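Local atomic coordinates of manganese-containing pseudocatalase (Thermus thermophilus, PDB entry 2V8T), a protein that probably breaks down hydrogen peroxide to water and oxygen, as a catalase, at a pair of manganese ions. Residues A[34-43]-A[151-162]. Residues are numbered along the deposited sequence; the frame is centred on the assembly and turned at random.
Sequences FGEMSTLMNY and NFFLEVAARTHK. With MN (manganese (II) ion), chain C; MN (manganese (II) ion), chain D.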
# COMPACT_ATOMS: atom_id res chain seq x y z
N PHE A 34 -5.71 15.13 1.66
CA PHE A 34 -6.62 16.26 1.58
C PHE A 34 -6.21 17.23 0.45
O PHE A 34 -6.53 18.42 0.47
CB PHE A 34 -6.76 16.97 2.93
CG PHE A 34 -7.35 16.06 3.94
CD1 PHE A 34 -8.67 15.75 3.90
CD2 PHE A 34 -6.61 15.49 4.94
CE1 PHE A 34 -9.25 14.90 4.81
CE2 PHE A 34 -7.18 14.64 5.87
CZ PHE A 34 -8.49 14.33 5.80
N GLY A 35 -5.52 16.71 -0.54
CA GLY A 35 -5.18 17.48 -1.71
C GLY A 35 -6.34 17.54 -2.71
O GLY A 35 -7.41 16.97 -2.55
N GLU A 36 -6.06 18.25 -3.80
CA GLU A 36 -7.07 18.51 -4.83
C GLU A 36 -7.48 17.25 -5.53
O GLU A 36 -8.62 17.14 -6.01
CB GLU A 36 -6.55 19.57 -5.80
CG GLU A 36 -6.47 20.96 -5.15
CD GLU A 36 -7.79 21.60 -4.95
OE1 GLU A 36 -8.82 21.08 -5.42
OE2 GLU A 36 -7.89 22.69 -4.28
N MET A 37 -6.60 16.24 -5.65
CA MET A 37 -7.04 14.95 -6.18
C MET A 37 -8.18 14.38 -5.37
O MET A 37 -9.07 13.73 -5.91
CB MET A 37 -5.90 13.94 -6.25
CG MET A 37 -4.93 14.14 -7.32
SD MET A 37 -5.59 13.66 -8.96
CE MET A 37 -5.63 11.87 -8.83
N SER A 38 -8.10 14.53 -4.04
CA SER A 38 -9.13 13.98 -3.19
C SER A 38 -10.45 14.73 -3.32
O SER A 38 -11.50 14.08 -3.42
CB SER A 38 -8.70 13.95 -1.74
OG SER A 38 -7.67 12.98 -1.62
N THR A 39 -10.44 16.04 -3.27
CA THR A 39 -11.73 16.75 -3.44
C THR A 39 -12.30 16.47 -4.82
O THR A 39 -13.49 16.12 -4.95
CB THR A 39 -11.58 18.22 -3.10
OG1 THR A 39 -10.52 18.72 -3.90
CG2 THR A 39 -11.31 18.42 -1.63
N LEU A 40 -11.47 16.52 -5.86
CA LEU A 40 -11.90 16.15 -7.20
C LEU A 40 -12.57 14.81 -7.21
O LEU A 40 -13.70 14.64 -7.72
CB LEU A 40 -10.70 16.13 -8.14
CG LEU A 40 -10.97 15.51 -9.50
CD1 LEU A 40 -12.04 16.24 -10.28
CD2 LEU A 40 -9.65 15.44 -10.29
N MET A 41 -11.86 13.75 -6.76
CA MET A 41 -12.37 12.42 -6.99
C MET A 41 -13.54 12.09 -6.08
O MET A 41 -14.44 11.32 -6.47
CB MET A 41 -11.22 11.42 -6.83
CG MET A 41 -10.15 11.55 -7.95
SD MET A 41 -10.72 10.77 -9.51
CE MET A 41 -9.73 11.58 -10.79
N ASN A 42 -13.57 12.65 -4.86
CA ASN A 42 -14.75 12.51 -4.03
C ASN A 42 -16.00 13.02 -4.77
O ASN A 42 -17.00 12.34 -4.86
CB ASN A 42 -14.59 13.29 -2.69
CG ASN A 42 -13.95 12.39 -1.65
OD1 ASN A 42 -14.66 11.64 -1.01
ND2 ASN A 42 -12.63 12.44 -1.50
N TYR A 43 -15.90 14.27 -5.25
CA TYR A 43 -17.13 14.86 -5.85
C TYR A 43 -17.42 14.21 -7.18
O TYR A 43 -18.61 14.04 -7.54
CB TYR A 43 -16.97 16.36 -5.96
CG TYR A 43 -16.54 17.02 -4.69
CD1 TYR A 43 -16.76 16.49 -3.40
CD2 TYR A 43 -15.85 18.23 -4.75
CE1 TYR A 43 -16.24 17.09 -2.28
CE2 TYR A 43 -15.36 18.88 -3.63
CZ TYR A 43 -15.55 18.27 -2.37
OH TYR A 43 -15.04 18.82 -1.24
N ASN A 151 -18.11 16.06 2.90
CA ASN A 151 -17.54 17.05 1.99
C ASN A 151 -17.26 18.39 2.68
O ASN A 151 -16.27 19.06 2.38
CB ASN A 151 -18.46 17.30 0.82
CG ASN A 151 -18.61 16.05 -0.07
OD1 ASN A 151 -17.86 15.07 0.06
ND2 ASN A 151 -19.58 16.12 -0.99
N PHE A 152 -18.12 18.76 3.62
CA PHE A 152 -17.88 19.98 4.42
C PHE A 152 -16.57 19.83 5.19
O PHE A 152 -15.70 20.70 5.16
CB PHE A 152 -19.09 20.18 5.34
CG PHE A 152 -18.98 21.41 6.21
CD1 PHE A 152 -19.37 22.65 5.76
CD2 PHE A 152 -18.48 21.31 7.50
CE1 PHE A 152 -19.27 23.78 6.56
CE2 PHE A 152 -18.38 22.44 8.31
CZ PHE A 152 -18.79 23.65 7.84
N PHE A 153 -16.44 18.68 5.88
CA PHE A 153 -15.17 18.36 6.58
C PHE A 153 -13.99 18.38 5.61
O PHE A 153 -12.94 18.95 5.91
CB PHE A 153 -15.31 17.00 7.27
CG PHE A 153 -13.98 16.47 7.72
CD1 PHE A 153 -13.29 17.06 8.78
CD2 PHE A 153 -13.36 15.45 7.04
CE1 PHE A 153 -12.00 16.66 9.11
CE2 PHE A 153 -12.08 15.02 7.44
CZ PHE A 153 -11.41 15.67 8.47
N LEU A 154 -14.15 17.72 4.45
CA LEU A 154 -13.04 17.60 3.50
C LEU A 154 -12.55 18.99 3.11
O LEU A 154 -11.34 19.22 3.01
CB LEU A 154 -13.45 16.89 2.22
CG LEU A 154 -12.55 15.92 1.49
CD1 LEU A 154 -13.14 15.68 0.05
CD2 LEU A 154 -11.06 16.17 1.65
N GLU A 155 -13.45 19.93 2.82
CA GLU A 155 -13.02 21.24 2.43
C GLU A 155 -12.26 21.96 3.52
O GLU A 155 -11.28 22.66 3.23
CB GLU A 155 -14.20 22.11 1.92
CG GLU A 155 -14.75 21.64 0.59
CD GLU A 155 -13.90 21.94 -0.63
OE1 GLU A 155 -13.12 22.92 -0.65
OE2 GLU A 155 -14.09 21.27 -1.69
N VAL A 156 -12.71 21.87 4.78
CA VAL A 156 -11.98 22.58 5.84
C VAL A 156 -10.67 21.87 6.22
O VAL A 156 -9.71 22.55 6.61
CB VAL A 156 -12.88 22.93 7.03
CG1 VAL A 156 -13.95 23.93 6.60
CG2 VAL A 156 -13.49 21.73 7.72
N ALA A 157 -10.61 20.55 6.10
CA ALA A 157 -9.34 19.84 6.28
C ALA A 157 -8.35 20.24 5.16
O ALA A 157 -7.18 20.54 5.42
CB ALA A 157 -9.58 18.34 6.29
N ALA A 158 -8.84 20.28 3.93
CA ALA A 158 -8.01 20.72 2.80
C ALA A 158 -7.53 22.15 3.01
O ALA A 158 -6.39 22.48 2.73
CB ALA A 158 -8.79 20.60 1.50
N ARG A 159 -8.41 23.02 3.51
CA ARG A 159 -8.03 24.40 3.81
C ARG A 159 -6.90 24.45 4.82
O ARG A 159 -5.96 25.23 4.71
CB ARG A 159 -9.23 25.18 4.35
CG ARG A 159 -8.93 26.65 4.55
CD ARG A 159 -9.86 27.30 5.49
NE ARG A 159 -9.65 28.74 5.56
CZ ARG A 159 -9.61 29.45 6.67
NH1 ARG A 159 -9.79 28.89 7.85
NH2 ARG A 159 -9.33 30.74 6.62
N THR A 160 -7.01 23.62 5.87
CA THR A 160 -6.01 23.57 6.91
C THR A 160 -4.63 23.20 6.32
O THR A 160 -3.61 23.80 6.65
CB THR A 160 -6.45 22.57 8.03
OG1 THR A 160 -7.68 23.02 8.56
CG2 THR A 160 -5.45 22.54 9.12
N HIS A 161 -4.62 22.19 5.43
CA HIS A 161 -3.38 21.82 4.77
C HIS A 161 -2.84 22.96 3.91
O HIS A 161 -1.63 23.22 3.89
CB HIS A 161 -3.52 20.54 3.95
CG HIS A 161 -3.64 19.31 4.78
ND1 HIS A 161 -4.06 19.20 6.08
CD2 HIS A 161 -3.29 18.09 4.35
CE1 HIS A 161 -3.97 17.87 6.40
NE2 HIS A 161 -3.46 17.24 5.35
N LYS A 162 -3.72 23.63 3.17
CA LYS A 162 -3.27 24.77 2.35
C LYS A 162 -2.63 25.85 3.20
O LYS A 162 -1.61 26.41 2.83
CB LYS A 162 -4.39 25.30 1.45
CG LYS A 162 -4.80 24.31 0.36
CD LYS A 162 -5.35 24.94 -0.87
CE LYS A 162 -5.73 23.95 -1.97
NZ LYS A 162 -6.84 23.00 -1.62
MN MN C . -10.10 22.73 -4.85
MN MN D . -12.85 22.51 -3.03
O HOH W 1 -5.49 21.07 0.24
O HOH W 2 -7.78 20.15 -1.85
O HOH W 3 -5.52 21.03 -0.89
O HOH W 4 -10.95 21.51 -3.40
O HOH W 5 -9.26 24.30 -3.49
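Helix 36-43 and helix 151-162 run antiparallel at 166°, their axes 10.6 Å apart, and the loop residue Phe34 comes closest, its CA 4.8 Å from CA of Ala158. Just ahead of the N-cap Gly35, Phe34 turns its ring toward helix 151-162, where its flat ring is met over one face and round part of its edge: the methyl of Ala157 sits over one face in a CH-pi contact, CD2 of Leu154, in the conformer described here, meets the edge in plane, and another edge points at the face of His161 in an offset edge-to-face pair, planes at 83°. Phe153, its ring nearly perpendicular, completes an aromatic cluster that the second subunit extends with its own Phe139 and His150. Small Ala158 lets the backbone of Phe34 come near. In that same conformer Leu154 forks: while CD2 serves Phe34, CD1 enters a hole lined by Ser38, Thr39, Asn42 and Tyr43, 3.6 Å from ND2 of Asn42.

On the metal side, Tyr43, with CG beside its backbone N (chi1 -51°), carries its hydroxyl across to Glu155, donating from OH to OE2 over 2.7 Å on the anti side of the carboxylate. A phenylalanine here would probably leave that oxygen without its hydroxyl donor and Glu155 less firmly oriented on its manganese. Lys162 stretches out, and in the conformers described here the bend at its last torsion turns NZ onto OE2 of Glu36, a 2.9 Å salt bridge met from above the carboxylate plane; this cation probably offsets some of the local negative charge. Glu36 and Glu155 each chelate one manganese through both oxygens, and a solvent oxygen bridges the metals. With Glu70 shared between the ions, and His73 and His188 binding one each, they form the dimanganese site within the ferritin-like helical bundle of manganese catalases.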